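Local structure of putative acetyltransferase (4E2A) at residues D66-A69 with E70-Q73. The protein probably transfers acyl groups, most likely acetyl from acetyl-CoA, as a member of the GNAT acetyltransferase family. Sequence-based numbering, arbitrary orientation.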
# COMPACT_ATOMS: atom_id res chain seq x y z
N ASP B 66 -11.09 10.94 13.41
CA ASP B 66 -11.30 11.16 11.98
C ASP B 66 -11.79 9.89 11.24
O ASP B 66 -11.98 9.90 10.03
CB ASP B 66 -10.03 11.75 11.34
CG ASP B 66 -9.70 13.16 11.86
OD1 ASP B 66 -10.17 14.15 11.25
OD2 ASP B 66 -8.99 13.29 12.88
N ASN B 67 -11.98 8.82 11.99
CA ASN B 67 -12.42 7.55 11.40
C ASN B 67 -13.45 6.91 12.32
O ASN B 67 -13.55 7.27 13.48
CB ASN B 67 -11.23 6.60 11.20
CG ASN B 67 -10.15 7.20 10.32
OD1 ASN B 67 -10.23 7.14 9.09
ND2 ASN B 67 -9.13 7.79 10.94
N THR B 68 -14.23 5.96 11.80
CA THR B 68 -15.25 5.28 12.59
C THR B 68 -14.63 4.13 13.36
O THR B 68 -13.52 3.69 13.05
CB THR B 68 -16.38 4.69 11.70
OG1 THR B 68 -15.85 3.65 10.88
CG2 THR B 68 -16.96 5.76 10.79
N ALA B 69 -15.35 3.62 14.35
CA ALA B 69 -14.81 2.57 15.20
C ALA B 69 -14.55 1.31 14.39
O ALA B 69 -13.58 0.60 14.63
CB ALA B 69 -15.75 2.28 16.34
N GLU B 70 -15.44 1.04 13.43
CA GLU B 70 -15.34 -0.12 12.57
C GLU B 70 -14.10 -0.05 11.68
O GLU B 70 -13.42 -1.06 11.51
CB GLU B 70 -16.60 -0.25 11.71
CG GLU B 70 -16.71 -1.55 10.93
CD GLU B 70 -18.05 -1.68 10.23
OE1 GLU B 70 -18.45 -0.73 9.51
OE2 GLU B 70 -18.73 -2.72 10.42
N GLN B 71 -13.81 1.12 11.12
CA GLN B 71 -12.60 1.30 10.32
C GLN B 71 -11.34 1.01 11.14
O GLN B 71 -10.40 0.38 10.66
CB GLN B 71 -12.49 2.73 9.78
CG GLN B 71 -13.43 3.06 8.62
CD GLN B 71 -13.40 4.54 8.25
OE1 GLN B 71 -13.49 5.42 9.12
NE2 GLN B 71 -13.27 4.82 6.96
N LEU B 72 -11.31 1.50 12.38
CA LEU B 72 -10.15 1.25 13.22
C LEU B 72 -10.05 -0.24 13.53
O LEU B 72 -8.96 -0.83 13.45
CB LEU B 72 -10.20 2.08 14.50
CG LEU B 72 -10.31 3.61 14.43
CD1 LEU B 72 -10.28 4.17 15.84
CD2 LEU B 72 -9.25 4.28 13.56
N GLN B 73 -11.19 -0.85 13.88
CA GLN B 73 -11.23 -2.27 14.22
C GLN B 73 -10.70 -3.16 13.07
O GLN B 73 -9.98 -4.14 13.31
CB GLN B 73 -12.64 -2.70 14.63
CG GLN B 73 -12.71 -4.03 15.34
CD GLN B 73 -11.99 -4.01 16.69
OE1 GLN B 73 -12.23 -3.13 17.51
NE2 GLN B 73 -11.11 -4.99 16.91
O HOH W 1 -12.84 -0.06 17.26
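Thr68 and Gln71 grip each other twice at the start of helix 69-79. The amide N of Thr68 donates to Gln71 OE1 at 2.8 Å, and the bond is nearly straight, with an angle of 166° at the hydrogen. It arrives in the carbonyl plane, on a lone pair of OE1. In return Gln71 N donates to Thr68 OG1 at 3.3 Å. The threonine hydroxyl sits between its own backbone N and carbonyl carbon (chi1 66°), which turns OG1 toward the Gln71 N-H. Gln71 runs back toward the loop, with CG beside its backbone N (chi1 -74°) and the chain extended beyond it. Gln71 CG passes 3.4 Å from Thr68 OG1, and the two side chains cross at about a right angle.

This reciprocal pair is a capping box, with Thr68 as the N-cap. It gives partners to amide groups that have no preceding turn to bond to. The helical bonds then begin: Leu72 N donates to Thr68 O at 3.2 Å, and Gln73 N to Ala69 O at 2.9 Å. A water also donates to Ala69 O and to Gln73 OE1, so it bridges the first turn. Gln73 NE2 is held by Asp77, one turn further on.

Asn67 precedes the N-cap residue and packs against Gln71 and Leu72. Asn67 CB is 3.3 Å from Gln71 OE1. Leu72 CD2 also touches this CB. Asn67 ND2 donates to Phe63 O, at the end of helix 48-63, and to Asn194 O of the second subunit. Its OD1 accepts from Val196 N of that subunit. Leu72 packs on Phe59 and Phe63 of helix 48-63 and on Val196 of the second subunit, which also touches Gln71.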